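Long-range contacts in Ras-related protein Rab-21 (Homo sapiens, PDB 1Z08), which belongs to the Rab branch of the Ras family, small proteins built on the P-loop nucleotide-binding fold: residues Asp87-Asp92 against Ile121-Glu126; Gly81-Tyr86 against Glu158-Leu163; Cys113-Gly118 against Cys164-Glu169. The protein carries 1 engineered substitution. All coordinates share one frame; numbering follows the deposited sequence.

Contact 1. Residues Asp87-Asp92 against Ile121-Glu126; sequences DITDED and IDLEKE. With GNP (phosphoaminophosphonic acid-guanylate ester), chain F.
The 3-10 turn 121-125, in the loop after strand 113-119, begins inside the NKxD motif, the guanine-recognition element of Ras-family proteins, which Asn-119 and Lys-120 open and Asp-122 closes. Ile-121 turns its own side chain away from 87-92, so Ile-88 packs chiefly on its backbone, CD1 lying 3.8 Å from the Ile-121 CA. At Asp-122, CG sits between the backbone N and the carbonyl carbon (chi1 59°), and the carboxylate meets the phosphoaminophosphonic acid-guanylate ester. Its OD1 accepts from ligand N1 at 2.8 Å, nearly straight at 172°, while OD2 takes ligand N2 at 2.9 Å. Ser-149 OG is also hydrogen-bonded to OD1. Leu-123 serves two neighbours: its CD1 lies 3.5 Å from ligand N2, and its CB touches Thr-89 CG2 at 3.7 Å, the side chains crossing obliquely. Glu-124 brushes Ile-88, its OE1 engaged in a salt bridge with Arg-127. Glu-126 offers mainly its carbonyl, whose O lies 3.4 Å from Thr-89 CB and receives a CA-H...O contact from Thr-89. An Asx turn fixes Thr-89: Asp-87 OD2 accepts from its backbone N at 2.9 Å and also bonds its OG1 at 2.7 Å, both meeting it from above the carboxylate plane.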
loop_
_atom_site.group_PDB
_atom_site.type_symbol
_atom_site.label_atom_id
_atom_site.label_comp_id
_atom_site.label_asym_id
_atom_site.label_seq_id
_atom_site.Cartn_x
_atom_site.Cartn_y
_atom_site.Cartn_z
ATOM N N ASP A 87 8.671 -5.258 -3.099
ATOM C CA ASP A 87 8.756 -6.257 -4.146
ATOM C C ASP A 87 9.292 -7.531 -3.481
ATOM O O ASP A 87 10.374 -7.512 -2.893
ATOM C CB ASP A 87 9.732 -5.725 -5.209
ATOM C CG ASP A 87 9.937 -6.671 -6.386
ATOM O OD1 ASP A 87 10.383 -6.173 -7.441
ATOM O OD2 ASP A 87 9.677 -7.890 -6.272
ATOM N N ILE A 88 8.529 -8.623 -3.553
ATOM C CA ILE A 88 8.924 -9.878 -2.884
ATOM C C ILE A 88 10.213 -10.491 -3.442
ATOM O O ILE A 88 10.831 -11.337 -2.790
ATOM C CB ILE A 88 7.798 -10.957 -2.864
ATOM C CG1 ILE A 88 7.464 -11.450 -4.281
ATOM C CG2 ILE A 88 6.568 -10.447 -2.112
ATOM C CD1 ILE A 88 7.019 -12.898 -4.333
ATOM N N THR A 89 10.603 -10.066 -4.643
ATOM C CA THR A 89 11.838 -10.526 -5.283
ATOM C C THR A 89 13.029 -9.622 -4.954
ATOM O O THR A 89 14.161 -9.905 -5.354
ATOM C CB THR A 89 11.693 -10.607 -6.832
ATOM O OG1 THR A 89 11.685 -9.283 -7.390
ATOM C CG2 THR A 89 10.419 -11.341 -7.227
ATOM N N ASP A 90 12.772 -8.537 -4.227
ATOM C CA ASP A 90 13.801 -7.542 -3.942
ATOM C C ASP A 90 13.918 -7.280 -2.441
ATOM O O ASP A 90 13.072 -6.598 -1.853
ATOM C CB ASP A 90 13.502 -6.244 -4.705
ATOM C CG ASP A 90 14.671 -5.274 -4.695
ATOM O OD1 ASP A 90 14.890 -4.610 -3.666
ATOM O OD2 ASP A 90 15.368 -5.168 -5.726
ATOM N N GLU A 91 14.972 -7.819 -1.830
ATOM C CA GLU A 91 15.191 -7.669 -0.386
ATOM C C GLU A 91 15.375 -6.211 0.044
ATOM O O GLU A 91 14.848 -5.798 1.079
ATOM C CB GLU A 91 16.373 -8.534 0.082
ATOM C CG GLU A 91 16.844 -8.271 1.519
ATOM C CD GLU A 91 15.863 -8.731 2.601
ATOM O OE1 GLU A 91 14.755 -9.213 2.280
ATOM O OE2 GLU A 91 16.214 -8.602 3.792
ATOM N N ASP A 92 16.111 -5.440 -0.755
ATOM C CA ASP A 92 16.340 -4.016 -0.481
ATOM C C ASP A 92 15.032 -3.240 -0.341
ATOM O O ASP A 92 14.905 -2.366 0.528
ATOM C CB ASP A 92 17.202 -3.385 -1.579
ATOM C CG ASP A 92 18.650 -3.840 -1.529
ATOM O OD1 ASP A 92 19.040 -4.532 -0.561
ATOM O OD2 ASP A 92 19.403 -3.496 -2.466
ATOM N N ILE A 121 3.491 -11.351 -6.028
ATOM C CA ILE A 121 3.434 -12.752 -5.573
ATOM C C ILE A 121 3.331 -13.759 -6.728
ATOM O O ILE A 121 3.546 -14.962 -6.537
ATOM C CB ILE A 121 2.343 -13.015 -4.494
ATOM C CG1 ILE A 121 0.937 -12.729 -5.043
ATOM C CG2 ILE A 121 2.661 -12.230 -3.214
ATOM C CD1 ILE A 121 -0.201 -13.163 -4.122
ATOM N N ASP A 122 3.020 -13.259 -7.923
ATOM C CA ASP A 122 3.064 -14.074 -9.140
ATOM C C ASP A 122 4.501 -14.493 -9.475
ATOM O O ASP A 122 4.721 -15.429 -10.251
ATOM C CB ASP A 122 2.425 -13.327 -10.319
ATOM C CG ASP A 122 3.109 -12.005 -10.621
ATOM O OD1 ASP A 122 2.964 -11.056 -9.822
ATOM O OD2 ASP A 122 3.790 -11.918 -11.664
ATOM N N LEU A 123 5.468 -13.798 -8.874
ATOM C CA LEU A 123 6.885 -14.112 -9.029
ATOM C C LEU A 123 7.437 -14.864 -7.812
ATOM O O LEU A 123 8.592 -14.677 -7.425
ATOM C CB LEU A 123 7.689 -12.829 -9.286
ATOM C CG LEU A 123 7.325 -11.954 -10.491
ATOM C CD1 LEU A 123 8.219 -10.716 -10.529
ATOM C CD2 LEU A 123 7.428 -12.731 -11.802
ATOM N N GLU A 124 6.602 -15.719 -7.226
ATOM C CA GLU A 124 6.958 -16.509 -6.039
ATOM C C GLU A 124 8.240 -17.337 -6.227
ATOM O O GLU A 124 9.040 -17.467 -5.296
ATOM C CB GLU A 124 5.778 -17.401 -5.623
ATOM C CG GLU A 124 6.051 -18.364 -4.456
ATOM C CD GLU A 124 6.484 -17.665 -3.169
ATOM O OE1 GLU A 124 6.040 -16.528 -2.908
ATOM O OE2 GLU A 124 7.269 -18.268 -2.406
ATOM N N LYS A 125 8.435 -17.870 -7.434
ATOM C CA LYS A 125 9.645 -18.629 -7.775
ATOM C C LYS A 125 10.923 -17.808 -7.596
ATOM O O LYS A 125 12.007 -18.367 -7.401
ATOM C CB LYS A 125 9.574 -19.136 -9.216
ATOM C CG LYS A 125 8.596 -20.269 -9.447
ATOM C CD LYS A 125 8.685 -20.742 -10.886
ATOM C CE LYS A 125 7.853 -21.982 -11.122
ATOM N NZ LYS A 125 8.211 -22.612 -12.422
ATOM N N GLU A 126 10.786 -16.485 -7.663
ATOM C CA GLU A 126 11.917 -15.569 -7.536
ATOM C C GLU A 126 11.923 -14.817 -6.199
ATOM O O GLU A 126 12.632 -13.825 -6.043
ATOM C CB GLU A 126 11.927 -14.572 -8.704
ATOM C CG GLU A 126 12.003 -15.216 -10.086
ATOM C CD GLU A 126 11.712 -14.232 -11.209
ATOM O OE1 GLU A 126 12.378 -13.176 -11.274
ATOM O OE2 GLU A 126 10.813 -14.516 -12.030
HETATM P PG GNP F . 7.704 4.452 -9.543
HETATM O O1G GNP F . 9.032 4.740 -10.203
HETATM O O2G GNP F . 6.513 5.081 -10.217
HETATM O O3G GNP F . 7.920 4.851 -8.110
HETATM N N3B GNP F . 7.456 2.863 -9.568
HETATM P PB GNP F . 6.140 2.057 -9.145
HETATM O O1B GNP F . 6.231 1.594 -7.744
HETATM O O2B GNP F . 4.948 2.866 -9.491
HETATM O O3A GNP F . 6.105 0.759 -9.970
HETATM P PA GNP F . 5.282 0.431 -11.230
HETATM O O1A GNP F . 3.870 0.205 -10.862
HETATM O O2A GNP F . 5.540 1.382 -12.339
HETATM O "O5'" GNP F . 5.831 -0.973 -11.684
HETATM C "C5'" GNP F . 7.235 -1.180 -11.833
HETATM C "C4'" GNP F . 7.488 -2.488 -12.562
HETATM O "O4'" GNP F . 7.008 -3.599 -11.762
HETATM C "C3'" GNP F . 6.806 -2.617 -13.920
HETATM O "O3'" GNP F . 7.681 -3.313 -14.786
HETATM C "C2'" GNP F . 5.542 -3.408 -13.581
HETATM O "O2'" GNP F . 4.989 -4.122 -14.669
HETATM C "C1'" GNP F . 6.081 -4.358 -12.516
HETATM N N9 GNP F . 5.048 -4.887 -11.631
HETATM C C8 GNP F . 4.176 -4.175 -10.837
HETATM N N7 GNP F . 3.356 -4.930 -10.159
HETATM C C5 GNP F . 3.707 -6.227 -10.524
HETATM C C6 GNP F . 3.174 -7.480 -10.119
HETATM O O6 GNP F . 2.253 -7.699 -9.321
HETATM N N1 GNP F . 3.825 -8.560 -10.725
HETATM C C2 GNP F . 4.860 -8.439 -11.624
HETATM N N2 GNP F . 5.367 -9.579 -12.113
HETATM N N3 GNP F . 5.368 -7.276 -12.010
HETATM C C4 GNP F . 4.746 -6.214 -11.430
#

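Contact 2. Residues Gly81-Tyr86 against Glu158-Leu163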
loop_
_atom_site.group_PDB
_atom_site.type_symbol
_atom_site.label_atom_id
_atom_site.label_comp_id
_atom_site.label_asym_id
_atom_site.label_seq_id
_atom_site.Cartn_x
_atom_site.Cartn_y
_atom_site.Cartn_z
ATOM N N GLY A 81 -4.530 6.322 6.217
ATOM C CA GLY A 81 -3.909 5.028 5.965
ATOM C C GLY A 81 -2.679 5.166 5.091
ATOM O O GLY A 81 -2.573 6.094 4.289
ATOM N N ALA A 82 -1.738 4.244 5.261
ATOM C CA ALA A 82 -0.549 4.208 4.424
ATOM C C ALA A 82 -0.297 2.785 3.959
ATOM O O ALA A 82 -0.385 1.842 4.748
ATOM C CB ALA A 82 0.655 4.751 5.173
ATOM N N ILE A 83 0.006 2.645 2.673
ATOM C CA ILE A 83 0.277 1.349 2.067
ATOM C C ILE A 83 1.749 1.322 1.679
ATOM O O ILE A 83 2.165 1.960 0.707
ATOM C CB ILE A 83 -0.627 1.087 0.839
ATOM C CG1 ILE A 83 -2.108 1.136 1.242
ATOM C CG2 ILE A 83 -0.284 -0.258 0.195
ATOM C CD1 ILE A 83 -3.075 0.987 0.075
ATOM N N LEU A 84 2.537 0.597 2.465
ATOM C CA LEU A 84 3.971 0.525 2.245
ATOM C C LEU A 84 4.277 -0.716 1.427
ATOM O O LEU A 84 4.177 -1.845 1.913
ATOM C CB LEU A 84 4.736 0.530 3.573
ATOM C CG LEU A 84 4.412 1.639 4.585
ATOM C CD1 LEU A 84 5.340 1.532 5.771
ATOM C CD2 LEU A 84 4.512 3.027 3.979
ATOM N N VAL A 85 4.635 -0.486 0.170
ATOM C CA VAL A 85 4.750 -1.551 -0.817
ATOM C C VAL A 85 6.205 -1.961 -1.012
ATOM O O VAL A 85 7.084 -1.113 -1.155
ATOM C CB VAL A 85 4.141 -1.123 -2.186
ATOM C CG1 VAL A 85 4.079 -2.305 -3.152
ATOM C CG2 VAL A 85 2.748 -0.523 -1.997
ATOM N N TYR A 86 6.448 -3.268 -1.007
ATOM C CA TYR A 86 7.734 -3.801 -1.424
ATOM C C TYR A 86 7.556 -4.903 -2.470
ATOM O O TYR A 86 6.446 -5.399 -2.693
ATOM C CB TYR A 86 8.549 -4.294 -0.221
ATOM C CG TYR A 86 7.998 -5.526 0.453
ATOM C CD1 TYR A 86 8.457 -6.797 0.103
ATOM C CD2 TYR A 86 7.030 -5.423 1.451
ATOM C CE1 TYR A 86 7.955 -7.934 0.717
ATOM C CE2 TYR A 86 6.520 -6.557 2.078
ATOM C CZ TYR A 86 6.993 -7.810 1.703
ATOM O OH TYR A 86 6.502 -8.939 2.310
ATOM N N GLU A 158 -9.067 -7.129 -1.553
ATOM C CA GLU A 158 -8.971 -7.482 -0.140
ATOM C C GLU A 158 -8.170 -6.452 0.664
ATOM O O GLU A 158 -8.559 -6.094 1.778
ATOM C CB GLU A 158 -8.352 -8.878 0.005
ATOM C CG GLU A 158 -9.189 -10.025 -0.594
ATOM C CD GLU A 158 -8.901 -10.324 -2.072
ATOM O OE1 GLU A 158 -8.538 -9.407 -2.842
ATOM O OE2 GLU A 158 -9.052 -11.501 -2.465
ATOM N N LEU A 159 -7.060 -5.978 0.093
ATOM C CA LEU A 159 -6.211 -4.964 0.733
ATOM C C LEU A 159 -6.973 -3.670 1.023
ATOM O O LEU A 159 -6.985 -3.191 2.160
ATOM C CB LEU A 159 -4.971 -4.662 -0.127
ATOM C CG LEU A 159 -4.161 -3.384 0.149
ATOM C CD1 LEU A 159 -3.478 -3.405 1.512
ATOM C CD2 LEU A 159 -3.146 -3.137 -0.962
ATOM N N PHE A 160 -7.598 -3.107 -0.008
ATOM C CA PHE A 160 -8.305 -1.836 0.140
ATOM C C PHE A 160 -9.559 -1.970 0.997
ATOM O O PHE A 160 -9.871 -1.069 1.777
ATOM C CB PHE A 160 -8.615 -1.216 -1.221
ATOM C CG PHE A 160 -7.424 -0.565 -1.873
ATOM C CD1 PHE A 160 -7.023 0.717 -1.498
ATOM C CD2 PHE A 160 -6.699 -1.234 -2.855
ATOM C CE1 PHE A 160 -5.921 1.321 -2.094
ATOM C CE2 PHE A 160 -5.595 -0.635 -3.460
ATOM C CZ PHE A 160 -5.204 0.644 -3.079
ATOM N N LEU A 161 -10.262 -3.092 0.858
ATOM C CA LEU A 161 -11.443 -3.365 1.682
ATOM C C LEU A 161 -11.072 -3.453 3.161
ATOM O O LEU A 161 -11.731 -2.845 4.005
ATOM C CB LEU A 161 -12.159 -4.648 1.228
ATOM C CG LEU A 161 -13.366 -5.128 2.053
ATOM C CD1 LEU A 161 -14.527 -4.146 1.971
ATOM C CD2 LEU A 161 -13.817 -6.518 1.615
ATOM N N ASP A 162 -10.010 -4.199 3.464
ATOM C CA ASP A 162 -9.557 -4.366 4.842
ATOM C C ASP A 162 -9.043 -3.054 5.431
ATOM O O ASP A 162 -9.329 -2.742 6.586
ATOM C CB ASP A 162 -8.483 -5.453 4.948
ATOM C CG ASP A 162 -8.310 -5.961 6.370
ATOM O OD1 ASP A 162 -7.185 -5.875 6.906
ATOM O OD2 ASP A 162 -9.307 -6.437 6.956
ATOM N N LEU A 163 -8.300 -2.288 4.634
ATOM C CA LEU A 163 -7.792 -0.988 5.076
ATOM C C LEU A 163 -8.940 -0.050 5.441
ATOM O O LEU A 163 -8.886 0.627 6.466
ATOM C CB LEU A 163 -6.862 -0.360 4.023
ATOM C CG LEU A 163 -6.236 1.023 4.274
ATOM C CD1 LEU A 163 -5.457 1.110 5.576
ATOM C CD2 LEU A 163 -5.342 1.405 3.115
#
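Ile-83 carries the meeting of strand 81-86 with helix 158-163, and nearly all the close packing gathers round its longer branch. With CG1 beside the backbone N (chi1 -59°) and CD1 continuing the chain in an extended line (chi2 176°), the side chain reaches straight from the sheet between two helix residues one turn apart. On one flank Leu-163 presses CD2 to within 3.7 Å of Ile-83 CG1, the chains crossing obliquely. On the other, the side chains of Phe-160 and Ile-83 cross at about a right angle, the CE1-CZ side of the ring at Ile-83 CD1, with CE1 3.6 Å from it. The first torsion of Phe-160, with CG beside the backbone N, swings the ring in toward the strand, and its ring also stacks with that of Tyr-26. Gly-81 is a tight spot too: Leu-163 CD1 lies 4.2 Å from its CA, where a beta carbon would collide.

Elsewhere the fit loosens. The shorter branch of Ile-83 makes a looser contact, CG2 lying 4.2 Å from Leu-159 CD2. The segment axes, 10.6 Å apart, are nearly antiparallel at 150°. Beyond Ile-83 the strand diverges from these helix residues, Val-85 and Tyr-86 making no contact with them, and the outer side of the helix carries exposed Glu-158. Branched aliphatic and aromatic side chains suit the buried side, where no hydrogen bond joins the segments. Meanwhile Ala-82 and Leu-84 point the other way, onto helix 91-108. A central strand with helices on both faces is the layered alpha/beta/alpha architecture of the P-loop fold of Ras-family proteins.

Contact 3. Residues Cys113-Gly118 against Cys164-Glu169; sequences CLCIVG and CKRMIE
Arg-166 grips a single acceptor, the carbonyl oxygen of Leu-114, with both of its terminal nitrogens. The stronger bond runs from NH2 to Leu-114 O at 2.9 Å and 157°; NH1 reaches the same O at 3.2 Å, less straight at 140°. The oxygen lies almost exactly in the guanidinium plane, as suits an end-on pair of N-H groups, whereas both donors stand above the plane of the carbonyl. NH1 has a further partner in the hydroxyl of Tyr-146, on the adjoining strand 144-148, so the group's rotation is fixed from two directions and its charge is probably eased by these oxygens. A bend at chi3 sets the angle at which the guanidinium meets the strand.

The sulfur of Cys-115 also lies at the guanidinium edge, SG 3.5 Å from Arg-166 NH1, while Cys-113 CB sits over one face, displaced toward the rim. In the Ras fold this is where the C-terminal helix 156-168 runs nearly antiparallel to strand 113-119, the segment axes 9.1 Å apart at 158°. Leu-114 lends only its backbone to the helix; its side chain points to the other face and packs on helix 91-108.

Farther out, small Cys-113 fits the close approach to the last helical turn. Its SG lies 3.6 Å from Arg-166 O, an oxygen whose hydrogen bond is to Thr-170 OG1. The same SG packs on the CG methylene of Met-167, 3.8 Å away, and Met-167 itself continues onto Phe-7 and Val-9 of strand 5-12.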
loop_
_atom_site.group_PDB
_atom_site.type_symbol
_atom_site.label_atom_id
_atom_site.label_comp_id
_atom_site.label_asym_id
_atom_site.label_seq_id
_atom_site.Cartn_x
_atom_site.Cartn_y
_atom_site.Cartn_z
ATOM N N CYS A 113 -3.531 3.931 9.969
ATOM C CA CYS A 113 -3.587 2.502 9.695
ATOM C C CYS A 113 -2.507 2.144 8.684
ATOM O O CYS A 113 -2.537 2.600 7.538
ATOM C CB CYS A 113 -4.969 2.103 9.170
ATOM S SG CYS A 113 -6.307 2.229 10.385
ATOM N N LEU A 114 -1.545 1.338 9.120
ATOM C CA LEU A 114 -0.418 0.960 8.271
ATOM C C LEU A 114 -0.634 -0.396 7.612
ATOM O O LEU A 114 -1.119 -1.334 8.247
ATOM C CB LEU A 114 0.889 0.948 9.074
ATOM C CG LEU A 114 1.430 2.251 9.677
ATOM C CD1 LEU A 114 2.811 1.998 10.270
ATOM C CD2 LEU A 114 1.494 3.370 8.651
ATOM N N CYS A 115 -0.283 -0.474 6.330
ATOM C CA CYS A 115 -0.269 -1.727 5.581
ATOM C C CYS A 115 1.137 -1.967 5.052
ATOM O O CYS A 115 1.736 -1.080 4.442
ATOM C CB CYS A 115 -1.243 -1.679 4.400
ATOM S SG CYS A 115 -2.946 -1.306 4.829
ATOM N N ILE A 116 1.666 -3.162 5.301
ATOM C CA ILE A 116 2.924 -3.586 4.694
ATOM C C ILE A 116 2.574 -4.628 3.636
ATOM O O ILE A 116 2.003 -5.676 3.942
ATOM C CB ILE A 116 3.941 -4.106 5.743
ATOM C CG1 ILE A 116 4.216 -3.004 6.778
ATOM C CG2 ILE A 116 5.238 -4.547 5.064
ATOM C CD1 ILE A 116 5.110 -3.409 7.918
ATOM N N VAL A 117 2.890 -4.308 2.385
ATOM C CA VAL A 117 2.373 -5.065 1.248
ATOM C C VAL A 117 3.487 -5.680 0.403
ATOM O O VAL A 117 4.290 -4.969 -0.206
ATOM C CB VAL A 117 1.431 -4.198 0.372
ATOM C CG1 VAL A 117 0.861 -5.010 -0.790
ATOM C CG2 VAL A 117 0.290 -3.622 1.214
ATOM N N GLY A 118 3.523 -7.011 0.394
ATOM C CA GLY A 118 4.442 -7.770 -0.444
ATOM C C GLY A 118 3.813 -8.006 -1.797
ATOM O O GLY A 118 2.971 -8.894 -1.954
ATOM N N CYS A 164 -9.977 -0.038 4.606
ATOM C CA CYS A 164 -11.182 0.758 4.850
ATOM C C CYS A 164 -11.891 0.351 6.142
ATOM O O CYS A 164 -12.308 1.212 6.918
ATOM C CB CYS A 164 -12.142 0.655 3.663
ATOM S SG CYS A 164 -11.620 1.578 2.206
ATOM N N LYS A 165 -12.018 -0.958 6.365
ATOM C CA LYS A 165 -12.623 -1.489 7.590
ATOM C C LYS A 165 -11.855 -1.034 8.825
ATOM O O LYS A 165 -12.453 -0.632 9.820
ATOM C CB LYS A 165 -12.669 -3.017 7.560
ATOM C CG LYS A 165 -13.702 -3.610 6.628
ATOM C CD LYS A 165 -13.672 -5.128 6.739
ATOM C CE LYS A 165 -14.489 -5.791 5.648
ATOM N NZ LYS A 165 -14.334 -7.271 5.709
ATOM N N ARG A 166 -10.528 -1.107 8.748
ATOM C CA ARG A 166 -9.662 -0.704 9.852
ATOM C C ARG A 166 -9.698 0.808 10.098
ATOM O O ARG A 166 -9.618 1.251 11.246
ATOM C CB ARG A 166 -8.227 -1.169 9.606
ATOM C CG ARG A 166 -8.024 -2.684 9.623
ATOM C CD ARG A 166 -6.670 -3.066 9.025
ATOM N NE ARG A 166 -5.560 -2.454 9.757
ATOM C CZ ARG A 166 -4.375 -2.151 9.230
ATOM N NH1 ARG A 166 -4.126 -2.388 7.947
ATOM N NH2 ARG A 166 -3.441 -1.592 9.987
ATOM N N MET A 167 -9.821 1.592 9.027
ATOM C CA MET A 167 -9.931 3.053 9.153
ATOM C C MET A 167 -11.286 3.496 9.717
ATOM O O MET A 167 -11.373 4.511 10.416
ATOM C CB MET A 167 -9.639 3.751 7.822
ATOM C CG MET A 167 -8.175 3.667 7.393
ATOM S SD MET A 167 -7.784 4.523 5.850
ATOM C CE MET A 167 -8.909 3.740 4.695
ATOM N N ILE A 168 -12.336 2.739 9.400
ATOM C CA ILE A 168 -13.667 2.965 9.970
ATOM C C ILE A 168 -13.655 2.659 11.473
ATOM O O ILE A 168 -14.289 3.365 12.261
ATOM C CB ILE A 168 -14.759 2.126 9.245
ATOM C CG1 ILE A 168 -15.001 2.662 7.829
ATOM C CG2 ILE A 168 -16.080 2.117 10.032
ATOM C CD1 ILE A 168 -15.776 1.713 6.922
ATOM N N GLU A 169 -12.913 1.620 11.854
ATOM C CA GLU A 169 -12.830 1.173 13.246
ATOM C C GLU A 169 -11.907 2.030 14.122
ATOM O O GLU A 169 -11.901 1.880 15.347
ATOM C CB GLU A 169 -12.418 -0.303 13.305
#

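Overall arrangement
Contacts 2 and 3 are buried neighbours, their centres about 5 Å apart: both set helix 156-168 against adjacent parallel strands, 81-87 and 113-119, which are themselves joined by probable backbone hydrogen bonds between Ala-82, Leu-84 and Cys-115. Contact 2, near the centre of the chain, is purely apolar, whereas contact 3, nearer the end of the helix, adds an arginine bound to a strand carbonyl. Contact 1 is a surface contact, its centre about 18 Å and 22 Å from theirs. Formed where the chain leaves the same two strands, it joins its segments by mainly apolar packing, while Asp-122 hydrogen-bonds the bound ligand. Ile-88 CG2, packed on Gly-118, ties contact 1 to the strand of contact 3.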